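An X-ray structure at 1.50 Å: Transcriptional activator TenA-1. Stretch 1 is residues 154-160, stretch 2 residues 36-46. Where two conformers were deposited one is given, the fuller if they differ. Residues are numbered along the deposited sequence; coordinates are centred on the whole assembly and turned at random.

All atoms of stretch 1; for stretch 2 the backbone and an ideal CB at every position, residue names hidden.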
# COMPACT_ATOMS: atom_id res chain seq x y z
N GLU A 154 12.80 -21.50 23.03
CA GLU A 154 13.45 -20.89 21.89
C GLU A 154 12.47 -20.46 20.77
O GLU A 154 12.65 -19.40 20.16
CB GLU A 154 14.54 -21.81 21.33
CG GLU A 154 15.35 -21.25 20.15
CD GLU A 154 16.14 -19.96 20.40
OE1 GLU A 154 16.25 -19.40 21.52
OE2 GLU A 154 16.71 -19.46 19.40
N VAL A 155 11.46 -21.29 20.50
CA VAL A 155 10.44 -20.96 19.48
C VAL A 155 9.67 -19.71 19.90
O VAL A 155 9.52 -18.78 19.09
CB VAL A 155 9.50 -22.15 19.23
CG1 VAL A 155 8.27 -21.71 18.41
CG2 VAL A 155 10.24 -23.24 18.51
N TYR A 156 9.21 -19.66 21.15
CA TYR A 156 8.45 -18.48 21.63
C TYR A 156 9.25 -17.23 21.75
O TYR A 156 8.79 -16.15 21.37
CB TYR A 156 7.59 -18.81 22.88
CG TYR A 156 6.78 -20.06 22.68
CD1 TYR A 156 6.12 -20.32 21.46
CD2 TYR A 156 6.65 -21.02 23.67
CE1 TYR A 156 5.41 -21.46 21.25
CE2 TYR A 156 5.93 -22.20 23.45
CZ TYR A 156 5.32 -22.41 22.22
OH TYR A 156 4.60 -23.53 21.94
N LYS A 157 10.50 -17.34 22.18
CA LYS A 157 11.41 -16.20 22.21
C LYS A 157 11.64 -15.67 20.78
O LYS A 157 11.67 -14.47 20.54
CB LYS A 157 12.75 -16.61 22.89
CG LYS A 157 13.73 -15.48 23.06
CD LYS A 157 15.07 -15.93 23.70
CE LYS A 157 14.94 -16.34 25.12
NZ LYS A 157 14.50 -15.25 26.05
N THR A 158 11.83 -16.59 19.84
CA THR A 158 12.04 -16.21 18.42
C THR A 158 10.82 -15.47 17.86
O THR A 158 10.97 -14.41 17.24
CB THR A 158 12.34 -17.43 17.54
OG1 THR A 158 13.55 -18.06 17.98
CG2 THR A 158 12.52 -17.02 16.06
N TRP A 159 9.63 -16.02 18.11
CA TRP A 159 8.39 -15.36 17.67
C TRP A 159 8.30 -13.97 18.27
O TRP A 159 8.05 -12.98 17.55
CB TRP A 159 7.20 -16.20 18.11
CG TRP A 159 5.84 -15.56 17.85
CD1 TRP A 159 5.10 -15.63 16.69
CD2 TRP A 159 5.07 -14.81 18.77
NE1 TRP A 159 3.96 -14.92 16.83
CE2 TRP A 159 3.89 -14.40 18.09
CE3 TRP A 159 5.28 -14.38 20.08
CZ2 TRP A 159 2.91 -13.62 18.70
CZ3 TRP A 159 4.34 -13.58 20.68
CH2 TRP A 159 3.14 -13.21 19.99
N ALA A 160 8.52 -13.86 19.58
CA ALA A 160 8.41 -12.59 20.29
C ALA A 160 9.43 -11.56 19.86
O ALA A 160 9.13 -10.35 19.87
CB ALA A 160 8.48 -12.79 21.82
N UNK A 36 3.21 -24.07 26.33
CA UNK A 36 2.28 -24.21 25.22
C UNK A 36 2.76 -25.32 24.29
O UNK A 36 3.90 -25.25 23.80
CB UNK A 36 2.14 -22.89 24.46
N UNK A 37 1.91 -26.33 24.03
CA UNK A 37 2.35 -27.35 23.11
C UNK A 37 2.66 -26.82 21.70
O UNK A 37 1.89 -25.98 21.18
CB UNK A 37 1.28 -28.44 23.03
N UNK A 38 3.74 -27.27 21.10
CA UNK A 38 4.10 -26.82 19.76
C UNK A 38 3.03 -27.11 18.70
O UNK A 38 2.93 -26.30 17.74
CB UNK A 38 5.42 -27.48 19.34
N UNK A 39 2.24 -28.17 18.83
CA UNK A 39 1.15 -28.44 17.85
C UNK A 39 0.09 -27.32 17.87
O UNK A 39 -0.49 -27.00 16.81
CB UNK A 39 0.48 -29.78 18.15
N UNK A 40 -0.16 -26.75 19.05
CA UNK A 40 -1.11 -25.64 19.18
C UNK A 40 -0.49 -24.41 18.57
O UNK A 40 -1.18 -23.65 17.85
CB UNK A 40 -1.49 -25.39 20.64
N UNK A 41 0.79 -24.16 18.84
CA UNK A 41 1.44 -22.99 18.24
C UNK A 41 1.47 -23.10 16.72
O UNK A 41 1.28 -22.09 16.00
CB UNK A 41 2.86 -22.83 18.78
N UNK A 42 1.66 -24.31 16.18
CA UNK A 42 1.67 -24.52 14.74
C UNK A 42 0.30 -24.18 14.15
O UNK A 42 0.22 -23.47 13.14
CB UNK A 42 2.06 -25.96 14.41
N UNK A 43 -0.76 -24.65 14.80
CA UNK A 43 -2.15 -24.37 14.37
C UNK A 43 -2.32 -22.84 14.32
O UNK A 43 -2.86 -22.27 13.32
CB UNK A 43 -3.17 -25.01 15.32
N UNK A 44 -1.90 -22.17 15.39
CA UNK A 44 -1.98 -20.69 15.50
C UNK A 44 -1.24 -20.01 14.34
O UNK A 44 -1.75 -19.07 13.69
CB UNK A 44 -1.39 -20.22 16.83
N UNK A 45 0.00 -20.43 14.10
CA UNK A 45 0.82 -19.80 13.06
C UNK A 45 0.20 -19.92 11.68
O UNK A 45 0.32 -18.97 10.85
CB UNK A 45 2.22 -20.42 13.04
N UNK A 46 -0.45 -21.04 11.41
CA UNK A 46 -1.11 -21.22 10.13
C UNK A 46 -2.30 -20.25 10.02
O UNK A 46 -2.42 -19.51 9.03
CB UNK A 46 -1.57 -22.67 9.96

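Stretch 1 is a helical segment, and one side of it, carrying Val155, Tyr156 and Trp159, meets a second helix running at 26° to it, with the axes 12.0 Å apart at their closest. Val155 and Trp159 point toward the second helix, while Tyr156 leaves its backbone sideways and brings the end of its ring near. That spacing leaves room for large side chains between the backbones.

Position 36 precedes the second helix, with extended backbone angles (-60/124). Its CA-to-CB bond points toward stretch 1, and the ideal CB lies 3.6 Å from Tyr156 OH. The carbonyl matters as much as the side chain: Tyr156 OH donates a hydrogen bond to the backbone O of position 36 at 2.6 Å, an acceptor any residue would supply. An apolar side chain of moderate size suits the space beside the phenol ring. The residue is Leu36, whose CB packs 3.9 Å from Tyr156 CZ.

Position 37 points away, and its angles (-61/138) are compatible with proline. It occupies the N-cap position, where small polar residues are common, but proline is also well tolerated because no helical hydrogen bond is asked of its nitrogen. Pro37 is found, and its O accepts a bond from the N of position 41 at 3.2 Å.

At position 38 the CB points sideways, 4.8 Å from Tyr156 OH, so a short side chain would touch little. A longer aliphatic or a methionine could reach Val155 and the tyrosine. Leu38 does so: its CD2 lies 4.0 Å from Val155 CG1 and 3.8 Å from Tyr156 CZ.

Position 39 points away and position 40 sideways, with nothing of stretch 1 near either CB; many residues would fit, polar ones included. They are Asp39 and Ile40, neither of which contacts stretch 1.

Position 41 is the centre of the contact. Its CB points toward stretch 1, 3.7 Å from Tyr156 OH, and the space ahead is lined by Val155, Tyr156 and Trp159. Leucine or methionine could enter, but a flat ring can meet two aromatic neighbours at once. Phe41, with chi1 t, presents its face to the edge of Tyr156 (centroids 5.0 Å apart, planes at 77°) and its own edge to the face of the Trp159 five-membered ring (5.3 Å, 88°). Its CE2 also lies 3.5 Å from Val155 CG1.

Positions 42 and 43 are out of reach, so stretch 1 sets no preference; Arg42 and Tyr43 bond elsewhere in the structure.

Position 44 points toward stretch 1, but its ideal CB has no neighbour there within 5.5 Å. A small residue would leave the gap open; a long or aromatic one could cross to the indole. Tyr44, chi1 t, does, bringing its OH within 3.7 Å of Trp159 CZ2, with Trp159 NE1 at the edge of its ring.

Position 45 points sideways, and a branched or flexible apolar chain could bend back toward Trp159. Leu45 brings CD2 to 4.2 Å from Trp159 CD1, a light contact. Position 46 is out of reach and left unconstrained by stretch 1; it is Ile46.

Stretch 2 (36-46) LPLDIFRYYLI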
# COMPACT_ATOMS: atom_id res chain seq x y z
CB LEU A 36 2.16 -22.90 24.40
CG LEU A 36 1.09 -22.88 23.30
CD1 LEU A 36 -0.31 -22.82 23.94
CD2 LEU A 36 1.32 -21.68 22.35
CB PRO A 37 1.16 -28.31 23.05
CG PRO A 37 0.43 -28.10 24.28
CD PRO A 37 0.57 -26.63 24.56
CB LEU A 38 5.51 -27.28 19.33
CG LEU A 38 6.70 -26.62 20.05
CD1 LEU A 38 7.97 -27.27 19.46
CD2 LEU A 38 6.78 -25.10 19.89
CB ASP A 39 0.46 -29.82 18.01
CG ASP A 39 -0.44 -29.93 19.26
OD1 ASP A 39 0.08 -29.78 20.39
OD2 ASP A 39 -1.66 -30.19 19.14
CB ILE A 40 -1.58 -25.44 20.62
CG1 ILE A 40 -2.50 -26.62 20.99
CG2 ILE A 40 -2.32 -24.10 20.79
CD1 ILE A 40 -2.98 -26.62 22.42
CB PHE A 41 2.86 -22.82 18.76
CG PHE A 41 3.52 -21.55 18.30
CD1 PHE A 41 3.04 -20.32 18.76
CD2 PHE A 41 4.65 -21.57 17.52
CE1 PHE A 41 3.64 -19.15 18.37
CE2 PHE A 41 5.26 -20.38 17.14
CZ PHE A 41 4.76 -19.19 17.59
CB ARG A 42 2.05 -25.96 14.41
CG ARG A 42 2.17 -26.20 12.96
CD ARG A 42 2.62 -27.64 12.62
NE ARG A 42 2.69 -27.80 11.17
CZ ARG A 42 1.69 -28.21 10.38
NH1 ARG A 42 0.50 -28.54 10.87
NH2 ARG A 42 1.89 -28.28 9.07
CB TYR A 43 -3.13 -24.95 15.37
CG TYR A 43 -4.57 -24.60 15.11
CD1 TYR A 43 -5.09 -23.37 15.49
CD2 TYR A 43 -5.42 -25.48 14.43
CE1 TYR A 43 -6.41 -23.05 15.24
CE2 TYR A 43 -6.77 -25.17 14.19
CZ TYR A 43 -7.25 -23.92 14.59
OH TYR A 43 -8.56 -23.58 14.36
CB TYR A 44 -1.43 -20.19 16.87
CG TYR A 44 -1.06 -18.73 16.85
CD1 TYR A 44 -2.04 -17.74 16.90
CD2 TYR A 44 0.27 -18.34 16.74
CE1 TYR A 44 -1.68 -16.39 16.82
CE2 TYR A 44 0.63 -17.00 16.69
CZ TYR A 44 -0.35 -16.04 16.72
OH TYR A 44 0.02 -14.71 16.62
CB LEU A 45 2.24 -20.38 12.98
CG LEU A 45 3.22 -19.81 13.98
CD1 LEU A 45 4.57 -20.50 13.69
CD2 LEU A 45 3.35 -18.25 13.97
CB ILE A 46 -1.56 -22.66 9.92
CG1 ILE A 46 -0.33 -23.60 9.82
CG2 ILE A 46 -2.43 -22.80 8.67
CD1 ILE A 46 -0.74 -25.11 9.98
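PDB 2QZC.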